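Long-range contacts in flagellar motor switch protein FliG (Thermotoga maritima, PDB 3AJC), which probably forms part of the switch complex at the base of the flagellar motor, which contacts chemotaxis proteins and the components that set the direction of rotation: residues H24-V30 / R58-L62; Q52-K57 / K109-L114; P37-A41 / E97-L102. One frame throughout, in Å; residues are numbered along the deposited sequence.

Contact 1: H24-V30 / R58-L62; sequences HPQTIAV and RIALL
Residues 24-30 begin a helix with His24 as its N-cap: phi/psi is -73/139 there and helical from Pro25 on, and Ile28 N donates to His24 O at 3.0 Å. The facing segment holds the end of a helix (58-60) and the two residues after it, Leu61 (-112/30) being the first to leave helical angles. Register is set by Ala29 and Ile59, with CA atoms 4.9 Å apart. The His24 side chain (chi1 t) brings NE2 over one face of the Arg58 guanidinium, 3.7 Å from NH2. Pro25 CB lies 3.6 Å from Arg58 NE. Gln26 (t, p) accepts a hydrogen bond at its OE1 from Arg58 NH1 (3.0 Å, 147°), near the guanidinium plane, while its NE2 is 3.6 Å from Leu62 CD1. Ala29 CB touches Arg58 CB and Ile59 CG1, each at 3.6 Å; Val30 CG2 meets Leu62 CD1 at 4.1 Å, Leu62 being t, p. Arg58 (m, t, t) thus meets His24, Pro25 and Gln26, joining four of the five residues of the EHPQR motif, important for interaction with FliM; 366 Å² is buried. Ile28 packs on Val55 of helix 49-60, Ile59 on Ile98 of helix 92-100, and Ala60 on Leu121 of helix 119-128.

Contact 2: Q52-K57 / K109-L114; sequences QTEVLK and KIMDKL
A salt-bridge network, Lys57-Glu54-Lys113, edges this steep crossing, which joins helix 49-60 of the FliG middle domain to helix 104-117 around an apolar centre. Both segments are helical throughout; their axes approach to 9.5 Å at a signed angle of -73°, and the nearest CA pair is Thr53-Ile110 at 5.1 Å. Glu54 points its CA-to-CB bond away, yet chi1 of -122° and chi2 p bring OE1 to 2.9 Å from Lys113 NZ, while OE2 lies 2.9 Å from Lys57 NZ. Lys113 reaches across fully extended (t, t, t, t). Thr53 (m) points into the crossing, OG1 3.8 Å from Ile110 CA and CG2 3.7 Å from Leu114 CD2. The apolar part joins Leu56 CG to Ile110 CG2 (3.9 Å) and Leu56 CD1 to Leu114 CD1 (4.0 Å), with Leu56 t, m and both partners m, t. In all 385 Å² is covered. Met99 of helix 92-100 touches both Leu56 and Ile110, and Leu114 continues onto Ala122 and Ile125 of helix 119-128.

Contact 3: P37-A41 / E97-L102; sequences PPVAA and EIMNNL
Helix 37-46 belongs to the FliG middle domain, a bundle of helices, and its first turn packs here against the C-terminal end of helix 92-100 and the residues that follow. Pro37 (-48/-46) and Pro38 (-61/-35) suit a helix start, where their missing N-H groups cost nothing; the turn closes with Ala41 N to Pro37 O at 2.6 Å. Two CA pairs fix the register, Pro37-Ile98 at 4.9 Å and Pro38-Asn101 at 5.4 Å. The main bump is the Ala41 methyl, which enters a hollow lined by backbone and side chain alike: its CB is 3.4 Å from Ile98 O, 3.6 Å from both Asn101 O and Asn101 CB, 4.0 Å from Ile98 CG2 and 4.1 Å from Leu102 CD2. Ile98 (m, t) extends CD1 to 3.7 Å from Ala40 CB. The C-gamma-exo ring of Pro37 wedges between Glu97 and Asn101, CG 3.4 Å from Glu97 OE1 and CB 3.9 Å from Asn101 ND2, while Pro38 CG lies 3.9 Å from Asn101 OD1. Asn101 ND2 makes a weak hydrogen bond to Glu97 O (2.7 Å) within its segment, so the amide forms a ledge for the prolines. The segments meet by van der Waals packing, burying 354 Å², without hydrogen bonds between them. Leu102 (-82/164) is extended and heads toward helix 104-117, where it touches Ile110. Leu102 CD2 rests 3.3 Å from Ala41 O.

The three contacts form a continuous block, with centres 12 Å (contacts 1 and 2), 14 Å (1 and 3) and 13 Å (2 and 3) apart, and their segments alternate along the chain. Helix 49-60 serves contacts 1 and 2: Ile28 CG2 meets Val55 CG1 at 3.6 Å. Contact 2 joins contact 3 through Ile110 CD1 to Leu102 CD1 (3.7 Å) and Leu56 CG to Met99 SD (3.9 Å), and Ile59 CD1 to Ile98 CD1 (3.9 Å) ties contact 1 to contact 3. Four of the five EHPQR residues, His24, Pro25, Gln26 and Arg58, lie in contact 1; the side chain of Glu54 comes within about 5 Å of that of Arg58, whereas that of Ile98 stays about 10 Å from it.

Contact 1: H24-V30 / R58-L62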
# COMPACT_ATOMS: atom_id res chain seq x y z
N HIS A 24 9.57 -20.52 -12.09
CA HIS A 24 8.13 -20.50 -12.33
C HIS A 24 7.57 -19.20 -11.74
O HIS A 24 7.97 -18.78 -10.65
CB HIS A 24 7.47 -21.71 -11.67
CG HIS A 24 5.99 -21.80 -11.94
ND1 HIS A 24 5.49 -22.25 -13.14
CD2 HIS A 24 4.94 -21.45 -11.18
CE1 HIS A 24 4.17 -22.16 -13.11
NE2 HIS A 24 3.80 -21.68 -11.94
N PRO A 25 6.64 -18.54 -12.44
CA PRO A 25 6.06 -17.29 -11.91
C PRO A 25 5.72 -17.36 -10.41
O PRO A 25 6.06 -16.45 -9.64
CB PRO A 25 4.82 -17.10 -12.78
CG PRO A 25 5.29 -17.61 -14.11
CD PRO A 25 6.04 -18.88 -13.74
N GLN A 26 5.06 -18.45 -10.01
CA GLN A 26 4.66 -18.66 -8.62
C GLN A 26 5.86 -18.59 -7.69
O GLN A 26 5.81 -17.98 -6.63
CB GLN A 26 3.97 -20.03 -8.48
CG GLN A 26 3.53 -20.39 -7.07
CD GLN A 26 2.66 -19.32 -6.43
OE1 GLN A 26 1.74 -18.79 -7.05
NE2 GLN A 26 2.94 -19.01 -5.17
N THR A 27 6.95 -19.22 -8.11
CA THR A 27 8.17 -19.22 -7.32
C THR A 27 8.71 -17.79 -7.24
O THR A 27 9.32 -17.39 -6.25
CB THR A 27 9.22 -20.14 -7.96
OG1 THR A 27 8.67 -21.46 -8.09
CG2 THR A 27 10.48 -20.21 -7.12
N ILE A 28 8.48 -17.02 -8.30
CA ILE A 28 8.93 -15.63 -8.35
C ILE A 28 8.10 -14.83 -7.35
O ILE A 28 8.65 -14.04 -6.58
CB ILE A 28 8.75 -15.04 -9.77
CG1 ILE A 28 9.66 -15.77 -10.76
CG2 ILE A 28 9.06 -13.54 -9.75
CD1 ILE A 28 9.54 -15.28 -12.20
N ALA A 29 6.79 -15.04 -7.38
CA ALA A 29 5.86 -14.37 -6.48
C ALA A 29 6.27 -14.57 -5.02
O ALA A 29 6.23 -13.64 -4.21
CB ALA A 29 4.47 -14.90 -6.70
N VAL A 30 6.67 -15.79 -4.68
CA VAL A 30 7.08 -16.12 -3.32
C VAL A 30 8.31 -15.35 -2.86
O VAL A 30 8.34 -14.81 -1.75
CB VAL A 30 7.37 -17.63 -3.16
CG1 VAL A 30 8.11 -17.89 -1.86
CG2 VAL A 30 6.06 -18.41 -3.17
N ARG A 58 -0.00 -13.31 -8.90
CA ARG A 58 0.30 -14.39 -7.96
C ARG A 58 0.71 -13.85 -6.60
O ARG A 58 0.48 -14.50 -5.57
CB ARG A 58 1.41 -15.28 -8.52
CG ARG A 58 0.94 -16.26 -9.58
CD ARG A 58 2.10 -16.96 -10.24
NE ARG A 58 1.65 -17.87 -11.29
CZ ARG A 58 1.04 -19.02 -11.06
NH1 ARG A 58 0.82 -19.43 -9.81
NH2 ARG A 58 0.64 -19.78 -12.07
N ILE A 59 1.32 -12.68 -6.59
CA ILE A 59 1.73 -12.07 -5.33
C ILE A 59 0.46 -11.61 -4.61
O ILE A 59 0.32 -11.75 -3.39
CB ILE A 59 2.66 -10.85 -5.55
CG1 ILE A 59 4.02 -11.34 -6.08
CG2 ILE A 59 2.82 -10.07 -4.25
CD1 ILE A 59 5.01 -10.22 -6.40
N ALA A 60 -0.47 -11.08 -5.40
CA ALA A 60 -1.73 -10.58 -4.88
C ALA A 60 -2.59 -11.72 -4.32
O ALA A 60 -3.28 -11.55 -3.32
CB ALA A 60 -2.49 -9.85 -5.97
N LEU A 61 -2.53 -12.88 -4.97
CA LEU A 61 -3.32 -14.04 -4.56
C LEU A 61 -2.44 -15.17 -4.02
O LEU A 61 -2.79 -16.34 -4.13
CB LEU A 61 -4.13 -14.55 -5.75
CG LEU A 61 -5.03 -13.55 -6.49
CD1 LEU A 61 -5.43 -14.15 -7.82
CD2 LEU A 61 -6.26 -13.20 -5.65
N LEU A 62 -1.31 -14.79 -3.43
CA LEU A 62 -0.35 -15.75 -2.93
C LEU A 62 -0.84 -17.04 -2.26
O LEU A 62 -0.43 -18.13 -2.65
CB LEU A 62 0.65 -15.06 -2.00
CG LEU A 62 1.91 -15.91 -1.78
CD1 LEU A 62 2.67 -16.04 -3.09
CD2 LEU A 62 2.79 -15.25 -0.73

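Contact 2: Q52-K57 / K109-L114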
# COMPACT_ATOMS: atom_id res chain seq x y z
N GLN A 52 5.71 -10.09 -15.80
CA GLN A 52 5.27 -9.02 -14.92
C GLN A 52 3.85 -9.11 -14.36
O GLN A 52 3.69 -9.20 -13.14
CB GLN A 52 5.51 -7.66 -15.60
CG GLN A 52 6.94 -7.54 -16.14
CD GLN A 52 7.33 -6.13 -16.57
OE1 GLN A 52 6.56 -5.44 -17.25
NE2 GLN A 52 8.53 -5.72 -16.20
N THR A 53 2.84 -9.10 -15.22
CA THR A 53 1.46 -9.18 -14.73
C THR A 53 1.16 -10.46 -13.96
O THR A 53 0.63 -10.42 -12.84
CB THR A 53 0.44 -9.06 -15.88
OG1 THR A 53 0.62 -7.80 -16.54
CG2 THR A 53 -0.97 -9.10 -15.32
N GLU A 54 1.49 -11.60 -14.56
CA GLU A 54 1.25 -12.89 -13.93
C GLU A 54 1.90 -12.96 -12.54
O GLU A 54 1.27 -13.38 -11.56
CB GLU A 54 1.78 -14.01 -14.83
CG GLU A 54 0.73 -15.05 -15.25
CD GLU A 54 -0.59 -14.43 -15.75
OE1 GLU A 54 -0.56 -13.43 -16.51
OE2 GLU A 54 -1.67 -14.97 -15.40
N VAL A 55 3.15 -12.53 -12.44
CA VAL A 55 3.86 -12.54 -11.16
C VAL A 55 3.20 -11.62 -10.15
O VAL A 55 3.10 -11.95 -8.97
CB VAL A 55 5.34 -12.12 -11.33
CG1 VAL A 55 5.93 -11.72 -9.98
CG2 VAL A 55 6.14 -13.26 -11.96
N LEU A 56 2.74 -10.46 -10.62
CA LEU A 56 2.11 -9.50 -9.73
C LEU A 56 0.78 -10.08 -9.22
O LEU A 56 0.43 -9.94 -8.04
CB LEU A 56 1.88 -8.16 -10.45
CG LEU A 56 1.45 -6.96 -9.59
CD1 LEU A 56 -0.02 -7.07 -9.18
CD2 LEU A 56 2.34 -6.88 -8.36
N LYS A 57 0.05 -10.75 -10.11
CA LYS A 57 -1.22 -11.36 -9.74
C LYS A 57 -1.02 -12.48 -8.70
O LYS A 57 -1.77 -12.56 -7.72
CB LYS A 57 -1.92 -11.93 -10.98
CG LYS A 57 -3.34 -12.42 -10.72
CD LYS A 57 -3.99 -12.95 -11.98
CE LYS A 57 -3.38 -14.28 -12.40
NZ LYS A 57 -4.00 -14.83 -13.65
N LYS A 109 0.75 -0.64 -17.22
CA LYS A 109 0.57 -1.81 -18.07
C LYS A 109 0.02 -3.00 -17.27
O LYS A 109 -0.84 -3.74 -17.75
CB LYS A 109 1.90 -2.21 -18.71
CG LYS A 109 2.47 -1.18 -19.69
CD LYS A 109 3.78 -1.70 -20.28
CE LYS A 109 4.29 -0.80 -21.39
NZ LYS A 109 5.50 -1.42 -22.03
N ILE A 110 0.53 -3.20 -16.06
CA ILE A 110 0.07 -4.31 -15.24
C ILE A 110 -1.38 -4.09 -14.79
O ILE A 110 -2.19 -5.03 -14.74
CB ILE A 110 0.95 -4.48 -13.98
CG1 ILE A 110 2.36 -4.93 -14.40
CG2 ILE A 110 0.30 -5.46 -13.03
CD1 ILE A 110 3.34 -5.10 -13.25
N MET A 111 -1.71 -2.84 -14.45
CA MET A 111 -3.05 -2.51 -13.99
C MET A 111 -4.06 -2.64 -15.12
O MET A 111 -5.16 -3.15 -14.90
CB MET A 111 -3.07 -1.09 -13.40
CG MET A 111 -4.41 -0.68 -12.75
SD MET A 111 -5.04 -1.86 -11.51
CE MET A 111 -4.13 -1.37 -9.96
N ASP A 112 -3.70 -2.18 -16.32
CA ASP A 112 -4.60 -2.28 -17.46
C ASP A 112 -4.91 -3.74 -17.76
O ASP A 112 -6.05 -4.08 -18.05
CB ASP A 112 -3.98 -1.62 -18.71
CG ASP A 112 -4.06 -0.10 -18.67
OD1 ASP A 112 -4.78 0.45 -17.80
OD2 ASP A 112 -3.42 0.54 -19.52
N LYS A 113 -3.90 -4.59 -17.69
CA LYS A 113 -4.14 -6.00 -17.96
C LYS A 113 -5.02 -6.63 -16.88
O LYS A 113 -5.94 -7.38 -17.19
CB LYS A 113 -2.82 -6.79 -18.05
CG LYS A 113 -3.06 -8.21 -18.54
CD LYS A 113 -1.85 -9.12 -18.38
CE LYS A 113 -2.12 -10.50 -18.97
NZ LYS A 113 -1.03 -11.48 -18.64
N LEU A 114 -4.76 -6.32 -15.61
CA LEU A 114 -5.57 -6.89 -14.53
C LEU A 114 -7.02 -6.43 -14.64
O LEU A 114 -7.94 -7.17 -14.31
CB LEU A 114 -5.02 -6.49 -13.16
CG LEU A 114 -3.66 -7.04 -12.72
CD1 LEU A 114 -3.38 -6.55 -11.31
CD2 LEU A 114 -3.66 -8.56 -12.77

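Contact 3: P37-A41 / E97-L102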
# COMPACT_ATOMS: atom_id res chain seq x y z
N PRO A 37 9.22 -3.99 -0.52
CA PRO A 37 8.53 -3.61 -1.76
C PRO A 37 9.32 -2.82 -2.82
O PRO A 37 9.24 -3.14 -4.01
CB PRO A 37 7.32 -2.83 -1.24
CG PRO A 37 7.00 -3.56 0.04
CD PRO A 37 8.38 -3.72 0.65
N PRO A 38 10.08 -1.79 -2.41
CA PRO A 38 10.86 -1.03 -3.41
C PRO A 38 11.85 -1.95 -4.12
O PRO A 38 12.13 -1.82 -5.31
CB PRO A 38 11.56 0.05 -2.58
CG PRO A 38 10.60 0.24 -1.40
CD PRO A 38 10.23 -1.19 -1.06
N VAL A 39 12.37 -2.91 -3.35
CA VAL A 39 13.31 -3.87 -3.87
C VAL A 39 12.55 -4.78 -4.83
O VAL A 39 12.99 -5.02 -5.96
CB VAL A 39 13.92 -4.71 -2.73
CG1 VAL A 39 14.83 -5.79 -3.28
CG2 VAL A 39 14.69 -3.79 -1.78
N ALA A 40 11.41 -5.28 -4.38
CA ALA A 40 10.59 -6.16 -5.21
C ALA A 40 10.14 -5.45 -6.48
O ALA A 40 10.15 -6.04 -7.55
CB ALA A 40 9.35 -6.63 -4.44
N ALA A 41 9.75 -4.18 -6.35
CA ALA A 41 9.30 -3.43 -7.52
C ALA A 41 10.46 -3.31 -8.52
O ALA A 41 10.26 -3.46 -9.72
CB ALA A 41 8.79 -2.03 -7.11
N GLU A 97 1.81 -2.19 -2.65
CA GLU A 97 3.04 -1.51 -2.25
C GLU A 97 4.07 -1.63 -3.37
O GLU A 97 4.82 -0.70 -3.64
CB GLU A 97 3.58 -2.13 -0.95
CG GLU A 97 2.92 -1.55 0.32
CD GLU A 97 3.01 -2.48 1.54
OE1 GLU A 97 4.05 -3.14 1.73
OE2 GLU A 97 2.03 -2.53 2.31
N ILE A 98 4.09 -2.79 -4.03
CA ILE A 98 5.02 -3.01 -5.13
C ILE A 98 4.61 -2.13 -6.31
O ILE A 98 5.45 -1.49 -6.95
CB ILE A 98 5.01 -4.50 -5.55
CG1 ILE A 98 5.59 -5.34 -4.40
CG2 ILE A 98 5.75 -4.68 -6.87
CD1 ILE A 98 5.64 -6.83 -4.67
N MET A 99 3.30 -2.07 -6.57
CA MET A 99 2.79 -1.27 -7.66
C MET A 99 3.11 0.22 -7.45
O MET A 99 3.41 0.95 -8.40
CB MET A 99 1.28 -1.48 -7.81
CG MET A 99 0.87 -2.88 -8.32
SD MET A 99 1.15 -3.12 -10.10
CE MET A 99 -0.38 -2.47 -10.77
N ASN A 100 3.05 0.68 -6.21
CA ASN A 100 3.35 2.09 -5.93
C ASN A 100 4.82 2.42 -6.20
O ASN A 100 5.16 3.54 -6.58
CB ASN A 100 3.00 2.43 -4.48
CG ASN A 100 1.53 2.72 -4.28
OD1 ASN A 100 0.87 3.31 -5.14
ND2 ASN A 100 1.00 2.33 -3.14
N ASN A 101 5.69 1.44 -6.01
CA ASN A 101 7.12 1.64 -6.22
C ASN A 101 7.62 1.32 -7.62
O ASN A 101 8.82 1.44 -7.88
CB ASN A 101 7.90 0.84 -5.19
CG ASN A 101 7.74 1.39 -3.80
OD1 ASN A 101 8.23 2.49 -3.48
ND2 ASN A 101 7.04 0.65 -2.95
N LEU A 102 6.73 0.89 -8.51
CA LEU A 102 7.13 0.59 -9.88
C LEU A 102 7.16 1.92 -10.62
O LEU A 102 6.62 2.91 -10.13
CB LEU A 102 6.10 -0.32 -10.58
CG LEU A 102 6.17 -1.85 -10.48
CD1 LEU A 102 4.98 -2.45 -11.27
CD2 LEU A 102 7.49 -2.36 -11.03